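Local atomic coordinates of lipase (Rhizopus chinensis, PDB entry 6A0W), a protein that probably hydrolyses the ester bonds of triacylglycerols, as a fungal class 3 lipase of the alpha/beta-hydrolase clan. Residues A[43-48]-A[286-291]. Sequence-based numbering, arbitrary orientation.
With SO4 (sulfate ion), chain C.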
loop_
_atom_site.group_PDB
_atom_site.type_symbol
_atom_site.label_atom_id
_atom_site.label_comp_id
_atom_site.label_asym_id
_atom_site.label_seq_id
_atom_site.Cartn_x
_atom_site.Cartn_y
_atom_site.Cartn_z
ATOM N N GLU A 43 -14.323 -1.328 -4.562
ATOM C CA GLU A 43 -13.752 -0.342 -3.667
ATOM C C GLU A 43 -12.229 -0.501 -3.626
ATOM O O GLU A 43 -11.490 0.489 -3.687
ATOM C CB GLU A 43 -14.394 -0.477 -2.285
ATOM C CG GLU A 43 -13.546 0.100 -1.179
ATOM C CD GLU A 43 -14.209 -0.070 0.155
ATOM O OE1 GLU A 43 -13.926 -1.083 0.836
ATOM O OE2 GLU A 43 -14.990 0.829 0.495
ATOM N N LEU A 44 -11.748 -1.745 -3.629
ATOM C CA LEU A 44 -10.309 -1.976 -3.667
ATOM C C LEU A 44 -9.741 -1.448 -4.978
ATOM O O LEU A 44 -8.669 -0.831 -5.016
ATOM C CB LEU A 44 -9.972 -3.456 -3.527
ATOM C CG LEU A 44 -10.493 -4.078 -2.247
ATOM C CD1 LEU A 44 -10.417 -5.599 -2.386
ATOM C CD2 LEU A 44 -9.673 -3.580 -1.049
ATOM N N THR A 45 -10.515 -1.608 -6.047
ATOM C CA THR A 45 -10.081 -1.199 -7.368
ATOM C C THR A 45 -9.933 0.310 -7.372
ATOM O O THR A 45 -9.024 0.855 -8.015
ATOM C CB THR A 45 -11.098 -1.655 -8.464
ATOM O OG1 THR A 45 -11.110 -3.082 -8.524
ATOM C CG2 THR A 45 -10.723 -1.143 -9.811
ATOM N N ASN A 46 -10.903 0.988 -6.777
ATOM C CA ASN A 46 -10.951 2.452 -6.882
ATOM C C ASN A 46 -9.727 3.119 -6.173
ATOM O O ASN A 46 -9.052 3.988 -6.735
ATOM C CB ASN A 46 -12.301 2.961 -6.385
ATOM C CG ASN A 46 -13.421 2.828 -7.455
ATOM O OD1 ASN A 46 -14.162 3.774 -7.687
ATOM N ND2 ASN A 46 -13.494 1.682 -8.163
ATOM N N TYR A 47 -9.371 2.590 -5.011
ATOM C CA TYR A 47 -8.202 3.032 -4.266
ATOM C C TYR A 47 -6.873 2.543 -4.851
ATOM O O TYR A 47 -5.856 3.243 -4.725
ATOM C CB TYR A 47 -8.369 2.637 -2.786
ATOM C CG TYR A 47 -9.603 3.272 -2.137
ATOM C CD1 TYR A 47 -9.997 4.568 -2.481
ATOM C CD2 TYR A 47 -10.341 2.606 -1.177
ATOM C CE1 TYR A 47 -11.103 5.160 -1.908
ATOM C CE2 TYR A 47 -11.441 3.198 -0.577
ATOM C CZ TYR A 47 -11.774 4.490 -0.907
ATOM O OH TYR A 47 -12.906 5.051 -0.416
ATOM N N ALA A 48 -6.883 1.405 -5.549
ATOM C CA ALA A 48 -5.756 1.008 -6.379
ATOM C C ALA A 48 -5.516 1.978 -7.521
ATOM O O ALA A 48 -4.370 2.274 -7.904
ATOM C CB ALA A 48 -5.926 -0.401 -6.920
ATOM N N THR A 286 0.474 -4.690 -12.253
ATOM C CA THR A 286 -0.923 -4.568 -12.661
ATOM C C THR A 286 -1.832 -5.070 -11.541
ATOM O O THR A 286 -1.595 -6.136 -10.976
ATOM C CB THR A 286 -1.192 -5.413 -13.941
ATOM O OG1 THR A 286 -0.134 -5.188 -14.878
ATOM C CG2 THR A 286 -2.513 -4.983 -14.598
ATOM N N TYR A 287 -2.771 -4.227 -11.137
ATOM C CA TYR A 287 -3.745 -4.555 -10.109
ATOM C C TYR A 287 -5.102 -4.160 -10.676
ATOM O O TYR A 287 -5.338 -2.983 -10.985
ATOM C CB TYR A 287 -3.457 -3.778 -8.790
ATOM C CG TYR A 287 -2.474 -4.530 -7.896
ATOM C CD1 TYR A 287 -1.119 -4.538 -8.174
ATOM C CD2 TYR A 287 -2.893 -5.189 -6.751
ATOM C CE1 TYR A 287 -0.227 -5.241 -7.380
ATOM C CE2 TYR A 287 -2.004 -5.915 -5.944
ATOM C CZ TYR A 287 -0.677 -5.925 -6.245
ATOM O OH TYR A 287 0.188 -6.739 -5.545
ATOM N N PHE A 288 -5.979 -5.156 -10.792
ATOM C CA PHE A 288 -7.341 -4.996 -11.311
ATOM C C PHE A 288 -7.347 -4.419 -12.715
ATOM O O PHE A 288 -8.098 -3.495 -12.996
ATOM C CB PHE A 288 -8.176 -4.087 -10.392
ATOM C CG PHE A 288 -8.274 -4.569 -8.972
ATOM C CD1 PHE A 288 -9.020 -5.700 -8.656
ATOM C CD2 PHE A 288 -7.672 -3.854 -7.939
ATOM C CE1 PHE A 288 -9.173 -6.118 -7.346
ATOM C CE2 PHE A 288 -7.819 -4.277 -6.624
ATOM C CZ PHE A 288 -8.595 -5.393 -6.318
ATOM N N GLY A 289 -6.382 -4.832 -13.520
ATOM C CA GLY A 289 -6.146 -4.246 -14.849
ATOM C C GLY A 289 -5.516 -2.870 -14.863
ATOM O O GLY A 289 -5.354 -2.295 -15.918
ATOM N N ILE A 290 -5.260 -2.272 -13.703
ATOM C CA ILE A 290 -4.643 -0.920 -13.642
ATOM C C ILE A 290 -3.117 -1.022 -13.559
ATOM O O ILE A 290 -2.573 -1.709 -12.698
ATOM C CB ILE A 290 -5.107 -0.146 -12.387
ATOM C CG1 ILE A 290 -6.621 0.033 -12.413
ATOM C CG2 ILE A 290 -4.440 1.227 -12.285
ATOM C CD1 ILE A 290 -7.211 0.298 -11.027
ATOM N N ASN A 291 -2.431 -0.362 -14.481
ATOM C CA ASN A 291 -0.976 -0.320 -14.475
ATOM C C ASN A 291 -0.474 0.498 -13.275
ATOM O O ASN A 291 -0.910 1.645 -13.057
ATOM C CB ASN A 291 -0.423 0.354 -15.724
ATOM C CG ASN A 291 1.079 0.609 -15.596
ATOM O OD1 ASN A 291 1.484 1.746 -15.347
ATOM N ND2 ASN A 291 1.879 -0.471 -15.542
HETATM S S SO4 C . -5.579 -8.235 -12.994
HETATM O O1 SO4 C . -4.802 -7.148 -13.584
HETATM O O2 SO4 C . -4.914 -9.510 -13.336
HETATM O O3 SO4 C . -6.949 -8.218 -13.534
HETATM O O4 SO4 C . -5.628 -8.039 -11.525
#
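F288, at the tip of a two-residue hairpin turn, presents its ring to helix 38-53 and meets L44, T45 and A48, a compact example of a beta hairpin packed on a helix through side chains. Y287 opens the type I' turn, its N and O paired with I290 in the hairpin's two backbone bonds, while its phenol runs away from the helix to D231, of the probable catalytic triad. At F288 the ring lies with T45 OG1 over one face, 3.2 Å from CG and offset toward the rim. L44 CB reaches CZ obliquely at 3.7 Å, and A48 CB lies at the ring edge, 4.0 Å from CD2. The backbone N atoms of F288 and G289 bind a sulfate, probably from the crystallisation liquor, which H228 NE2 also holds. In I290 an extended chi2 of 158° carries CD1 outward to the helix, 3.6 Å from T45 O and 4.0 Å from T45 CG2. Y73 of helix 68-73 touches both T45 and I290. Since T45 OG1 gives its proton to I41 O within its own helix, its oxygen rather than an O-H faces the F288 ring, and hairpin and helix meet through van der Waals packing, without a polar bond between them.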